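Local coordinates for uncharacterized peroxidase-related protein (PDB 2PFX), which is uncharacterized but, as a peroxidase-related member of the AhpD-like all-helical clan, may act as an oxidoreductase, at residues G64-S69 against I158-N163; E74-V79 against R124-F129. One frame throughout, in Å; residues are numbered along the deposited sequence.

Contact 1. Residues G64-S69 against I158-N163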
loop_
_atom_site.group_PDB
_atom_site.type_symbol
_atom_site.label_atom_id
_atom_site.label_comp_id
_atom_site.label_asym_id
_atom_site.label_seq_id
_atom_site.Cartn_x
_atom_site.Cartn_y
_atom_site.Cartn_z
ATOM N N GLY A 64 0.518 -1.412 -35.450
ATOM C CA GLY A 64 0.633 -2.623 -36.234
ATOM C C GLY A 64 -0.562 -3.540 -36.097
ATOM O O GLY A 64 -1.514 -3.273 -35.357
ATOM N N GLU A 65 -0.531 -4.644 -36.839
ATOM C CA GLU A 65 -1.682 -5.537 -36.851
ATOM C C GLU A 65 -1.941 -6.034 -35.432
ATOM O O GLU A 65 -1.062 -6.461 -34.684
ATOM C CB GLU A 65 -1.450 -6.711 -37.795
ATOM C CG GLU A 65 -2.437 -7.840 -37.855
ATOM C CD GLU A 65 -2.417 -8.921 -36.792
ATOM O OE1 GLU A 65 -1.318 -9.379 -36.447
ATOM O OE2 GLU A 65 -3.488 -9.159 -36.191
ATOM N N SER A 66 -3.240 -6.109 -35.149
ATOM C CA SER A 66 -3.768 -6.639 -33.930
ATOM C C SER A 66 -5.281 -6.718 -34.041
ATOM O O SER A 66 -5.881 -5.929 -34.775
ATOM C CB SER A 66 -3.453 -5.676 -32.796
ATOM O OG SER A 66 -3.434 -6.273 -31.517
ATOM N N GLN A 67 -5.913 -7.632 -33.323
ATOM C CA GLN A 67 -7.387 -7.597 -33.368
ATOM C C GLN A 67 -7.948 -6.701 -32.279
ATOM O O GLN A 67 -9.136 -6.461 -32.105
ATOM C CB GLN A 67 -7.974 -9.012 -33.387
ATOM C CG GLN A 67 -7.783 -9.715 -34.733
ATOM C CD GLN A 67 -8.891 -9.533 -35.753
ATOM O OE1 GLN A 67 -10.043 -9.294 -35.391
ATOM N NE2 GLN A 67 -8.529 -9.633 -37.026
ATOM N N LEU A 68 -7.060 -6.069 -31.535
ATOM C CA LEU A 68 -7.337 -4.937 -30.669
ATOM C C LEU A 68 -7.429 -3.702 -31.553
ATOM O O LEU A 68 -6.515 -3.449 -32.337
ATOM C CB LEU A 68 -6.242 -4.698 -29.647
ATOM C CG LEU A 68 -5.862 -5.805 -28.677
ATOM C CD1 LEU A 68 -4.860 -5.287 -27.647
ATOM C CD2 LEU A 68 -7.092 -6.350 -27.981
ATOM N N SER A 69 -8.484 -2.911 -31.477
ATOM C CA SER A 69 -8.486 -1.705 -32.304
ATOM C C SER A 69 -7.395 -0.720 -31.901
ATOM O O SER A 69 -6.807 -0.843 -30.819
ATOM C CB SER A 69 -9.853 -1.022 -32.209
ATOM O OG SER A 69 -10.138 -0.575 -30.897
ATOM N N ILE A 158 -4.295 -11.581 -25.968
ATOM C CA ILE A 158 -3.790 -11.438 -24.598
ATOM C C ILE A 158 -2.340 -10.984 -24.633
ATOM O O ILE A 158 -1.904 -10.090 -23.901
ATOM C CB ILE A 158 -3.961 -12.761 -23.828
ATOM C CG1 ILE A 158 -5.412 -13.233 -23.791
ATOM C CG2 ILE A 158 -3.396 -12.618 -22.427
ATOM C CD1 ILE A 158 -5.664 -14.457 -22.932
ATOM N N TRP A 159 -1.554 -11.579 -25.526
ATOM C CA TRP A 159 -0.168 -11.154 -25.712
ATOM C C TRP A 159 -0.064 -9.667 -26.057
ATOM O O TRP A 159 0.759 -8.901 -25.542
ATOM C CB TRP A 159 0.496 -11.956 -26.827
ATOM C CG TRP A 159 1.901 -11.526 -27.112
ATOM C CD1 TRP A 159 2.349 -10.697 -28.091
ATOM C CD2 TRP A 159 3.070 -11.925 -26.362
ATOM N NE1 TRP A 159 3.719 -10.551 -28.014
ATOM C CE2 TRP A 159 4.175 -11.302 -26.955
ATOM C CE3 TRP A 159 3.266 -12.751 -25.256
ATOM C CZ2 TRP A 159 5.470 -11.476 -26.475
ATOM C CZ3 TRP A 159 4.547 -12.939 -24.767
ATOM C CH2 TRP A 159 5.630 -12.296 -25.390
ATOM N N ASP A 160 -0.924 -9.231 -26.982
ATOM C CA ASP A 160 -0.985 -7.818 -27.326
ATOM C C ASP A 160 -1.408 -6.956 -26.153
ATOM O O ASP A 160 -0.870 -5.869 -25.956
ATOM C CB ASP A 160 -1.952 -7.629 -28.491
ATOM C CG ASP A 160 -1.452 -8.145 -29.824
ATOM O OD1 ASP A 160 -0.292 -8.624 -29.831
ATOM O OD2 ASP A 160 -2.201 -8.088 -30.840
ATOM N N ILE A 161 -2.389 -7.396 -25.358
ATOM C CA ILE A 161 -2.785 -6.563 -24.222
ATOM C C ILE A 161 -1.639 -6.413 -23.241
ATOM O O ILE A 161 -1.323 -5.345 -22.690
ATOM C CB ILE A 161 -4.039 -7.142 -23.539
ATOM C CG1 ILE A 161 -5.317 -7.049 -24.388
ATOM C CG2 ILE A 161 -4.278 -6.459 -22.205
ATOM C CD1 ILE A 161 -6.361 -8.061 -23.962
ATOM N N ALA A 162 -0.952 -7.534 -23.005
ATOM C CA ALA A 162 0.195 -7.540 -22.109
ATOM C C ALA A 162 1.301 -6.628 -22.633
ATOM O O ALA A 162 1.927 -5.909 -21.851
ATOM C CB ALA A 162 0.714 -8.952 -21.918
ATOM N N ASN A 163 1.556 -6.638 -23.931
ATOM C CA ASN A 163 2.695 -5.830 -24.401
ATOM C C ASN A 163 2.361 -4.352 -24.402
ATOM O O ASN A 163 3.208 -3.530 -24.030
ATOM C CB ASN A 163 3.157 -6.325 -25.770
ATOM C CG ASN A 163 4.163 -7.449 -25.600
ATOM O OD1 ASN A 163 5.370 -7.216 -25.668
ATOM N ND2 ASN A 163 3.660 -8.654 -25.367
HETATM O O HOH W 1 -4.272 -9.609 -31.845
#
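Leu68 and Ser66 of the loop 64-69 face helix 158-163, where Asp160 and Ile161 receive them. Leu68 carries the apolar part. Its CG stands beside the backbone N, anti to the carbonyl carbon (chi1 -58°), and the branch beyond it is on the helix side. Leu68 CD1 lies 3.7 Å and Leu68 CD2 4.1 Å from Ile161 CG1. The side chains of Leu68 and Ile161 cross at about a right angle. Leu68 and Asp160 instead run alongside with opposite senses, and methyl meets methylene: Leu68 CD1 is 3.8 Å from Asp160 CB.

The polar part centres on the Asp160 carboxylate. One water bridges the segments: it accepts from Gln67 N at 3.0 Å and donates to Asp160 OD2 at 2.8 Å. OD2 also forms a salt bridge with Arg156, one turn earlier on the same helix. Arg156 in turn pairs with Glu65 OE1, and probably offsets the two nearby negative charges. The modelled approach of Ser66 OG to the carboxylate is too short to trust.

Ser69 ends the loop as the N-cap of helix 70-84. This is an interhelical connection laid against helix 155-178 in an all-helical AhpD-like fold, fastened by a leucine, a bridging water and an arginine between two acids.

Contact 2. Residues E74-V79 against R124-F129; sequences EMIAVV and RVMLDF
Leu127 packs against three residues of helix 74-79, namely Met75, Ile76 and Val79. Its CD2 does most of the touching. Leu127 CD2 sits 3.7 Å from the backbone Met75 O and 3.8 Å from Val79 CG2. Leu127 CD1 joins in on the same side, 3.9 Å from Val79 CG2. Leu127 CD2 also lies 3.8 Å from Ile76 CA, so the leucine tip rests on the helix backbone as well as on side chains.

The pairing of Ile76 with Met126 is looser. Ile76 CD1 is 4.1 Å from both CG and SE of Met126, a selenomethionine. The two chains cross at about a right angle. Met126 is bent at chi3 (71°), and Met126 CE lies 4.1 Å from Ile76 CG1. The helix axes are 9.7 Å apart at closest approach and cross at -41°.

Away from this packing, Arg124 and Asp128 are both partly exposed. There Arg124 NE forms a salt bridge with Asp128 OD1 at 2.9 Å, one turn on. Arg124 NH2 also forms a salt bridge with Glu141 of a third subunit, and Asp128 OD1 is hydrogen-bonded to Tyr114 OH.

The chemistry thus divides in two. Aliphatic and selenomethionine groups join the two helices through van der Waals packing, while the arginine of the charged pair also bridges to another subunit, consistent with a part in assembly.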
loop_
_atom_site.group_PDB
_atom_site.type_symbol
_atom_site.label_atom_id
_atom_site.label_comp_id
_atom_site.label_asym_id
_atom_site.label_seq_id
_atom_site.Cartn_x
_atom_site.Cartn_y
_atom_site.Cartn_z
ATOM N N GLU A 74 -5.183 2.520 -27.272
ATOM C CA GLU A 74 -5.075 3.841 -26.637
ATOM C C GLU A 74 -5.797 3.860 -25.293
ATOM O O GLU A 74 -5.350 4.543 -24.371
ATOM C CB GLU A 74 -5.642 4.930 -27.531
ATOM C CG GLU A 74 -4.764 5.356 -28.681
ATOM C CD GLU A 74 -3.420 5.940 -28.281
ATOM O OE1 GLU A 74 -3.179 6.149 -27.076
ATOM O OE2 GLU A 74 -2.613 6.183 -29.213
HETATM N N MSE A 75 -6.901 3.129 -25.182
HETATM C CA MSE A 75 -7.621 3.052 -23.912
HETATM C C MSE A 75 -6.765 2.394 -22.842
HETATM O O MSE A 75 -6.728 2.780 -21.680
HETATM C CB MSE A 75 -8.946 2.300 -24.149
HETATM C CG MSE A 75 -9.938 3.121 -24.959
HETATM SE SE MSE A 75 -11.449 1.994 -25.456
HETATM C CE MSE A 75 -12.290 2.339 -23.775
ATOM N N ILE A 76 -6.033 1.362 -23.230
ATOM C CA ILE A 76 -5.157 0.669 -22.316
ATOM C C ILE A 76 -4.100 1.655 -21.844
ATOM O O ILE A 76 -3.793 1.773 -20.665
ATOM C CB ILE A 76 -4.490 -0.550 -22.968
ATOM C CG1 ILE A 76 -5.416 -1.749 -23.169
ATOM C CG2 ILE A 76 -3.275 -1.012 -22.182
ATOM C CD1 ILE A 76 -4.840 -2.823 -24.091
ATOM N N ALA A 77 -3.580 2.384 -22.832
ATOM C CA ALA A 77 -2.514 3.333 -22.501
ATOM C C ALA A 77 -2.908 4.316 -21.412
ATOM O O ALA A 77 -2.157 4.609 -20.482
ATOM C CB ALA A 77 -2.128 4.091 -23.763
ATOM N N VAL A 78 -4.105 4.861 -21.562
ATOM C CA VAL A 78 -4.599 5.858 -20.604
ATOM C C VAL A 78 -4.887 5.276 -19.244
ATOM O O VAL A 78 -4.651 5.893 -18.210
ATOM C CB VAL A 78 -5.871 6.541 -21.144
ATOM C CG1 VAL A 78 -6.449 7.507 -20.111
ATOM C CG2 VAL A 78 -5.535 7.269 -22.424
ATOM N N VAL A 79 -5.434 4.066 -19.200
ATOM C CA VAL A 79 -5.691 3.450 -17.894
ATOM C C VAL A 79 -4.377 3.178 -17.183
ATOM O O VAL A 79 -4.198 3.481 -15.988
ATOM C CB VAL A 79 -6.537 2.185 -18.087
ATOM C CG1 VAL A 79 -6.527 1.311 -16.846
ATOM C CG2 VAL A 79 -7.950 2.591 -18.484
ATOM N N ARG A 124 -14.162 -3.735 -20.790
ATOM C CA ARG A 124 -13.896 -3.558 -19.357
ATOM C C ARG A 124 -12.925 -4.595 -18.856
ATOM O O ARG A 124 -12.029 -4.276 -18.063
ATOM C CB ARG A 124 -15.220 -3.629 -18.589
ATOM C CG ARG A 124 -15.018 -3.554 -17.096
ATOM C CD ARG A 124 -14.186 -2.333 -16.625
ATOM N NE ARG A 124 -14.160 -2.465 -15.142
ATOM C CZ ARG A 124 -14.943 -1.808 -14.301
ATOM N NH1 ARG A 124 -15.858 -0.917 -14.654
ATOM N NH2 ARG A 124 -14.794 -2.073 -13.005
ATOM N N VAL A 125 -13.025 -5.874 -19.244
ATOM C CA VAL A 125 -12.077 -6.843 -18.681
ATOM C C VAL A 125 -10.677 -6.635 -19.245
ATOM O O VAL A 125 -9.677 -6.896 -18.577
ATOM C CB VAL A 125 -12.548 -8.289 -18.873
ATOM C CG1 VAL A 125 -13.929 -8.423 -18.201
ATOM C CG2 VAL A 125 -12.620 -8.732 -20.323
HETATM N N MSE A 126 -10.593 -6.142 -20.470
HETATM C CA MSE A 126 -9.324 -5.744 -21.058
HETATM C C MSE A 126 -8.618 -4.722 -20.167
HETATM O O MSE A 126 -7.440 -4.858 -19.815
HETATM C CB MSE A 126 -9.584 -5.207 -22.451
HETATM C CG MSE A 126 -8.333 -4.754 -23.189
HETATM SE SE MSE A 126 -8.774 -3.843 -24.815
HETATM C CE MSE A 126 -9.446 -2.268 -23.976
ATOM N N LEU A 127 -9.355 -3.699 -19.771
ATOM C CA LEU A 127 -8.792 -2.688 -18.875
ATOM C C LEU A 127 -8.530 -3.170 -17.456
ATOM O O LEU A 127 -7.561 -2.747 -16.822
ATOM C CB LEU A 127 -9.682 -1.438 -18.859
ATOM C CG LEU A 127 -9.858 -0.757 -20.215
ATOM C CD1 LEU A 127 -10.794 0.431 -20.116
ATOM C CD2 LEU A 127 -8.519 -0.316 -20.815
ATOM N N ASP A 128 -9.360 -4.044 -16.910
ATOM C CA ASP A 128 -9.123 -4.601 -15.590
ATOM C C ASP A 128 -7.826 -5.413 -15.538
ATOM O O ASP A 128 -7.080 -5.386 -14.552
ATOM C CB ASP A 128 -10.288 -5.506 -15.213
ATOM C CG ASP A 128 -11.576 -4.823 -14.822
ATOM O OD1 ASP A 128 -11.586 -3.595 -14.587
ATOM O OD2 ASP A 128 -12.584 -5.565 -14.758
ATOM N N PHE A 129 -7.563 -6.165 -16.604
ATOM C CA PHE A 129 -6.330 -6.940 -16.735
ATOM C C PHE A 129 -5.101 -6.021 -16.802
ATOM O O PHE A 129 -4.087 -6.235 -16.145
ATOM C CB PHE A 129 -6.446 -7.827 -17.979
ATOM C CG PHE A 129 -5.371 -8.903 -18.123
ATOM C CD1 PHE A 129 -5.529 -10.160 -17.554
ATOM C CD2 PHE A 129 -4.206 -8.669 -18.836
ATOM C CE1 PHE A 129 -4.559 -11.129 -17.710
ATOM C CE2 PHE A 129 -3.220 -9.621 -18.977
ATOM C CZ PHE A 129 -3.391 -10.853 -18.380
#

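How the contacts relate
The centres of contact 1 and contact 2 are about 12 Å apart. Both segments of contact 2 fall between the two segments of contact 1: the order is 64-69, 74-79, 124-129, 158-163. The loop of contact 1 leads directly into helix 70-84, which carries one side of contact 2. The two contacts also touch through Ile161. Ile161 CD1 is 3.9 Å from Met126 CG, and Ile161 CG2 is 4.1 Å from Ile76 CD1. Helices 70-84, 121-136 and 155-178 therefore meet in one apolar core. Contact 2 lies deeper in it. Contact 1 lies nearer its edge, where the neighbouring Trp159 packs on a second subunit.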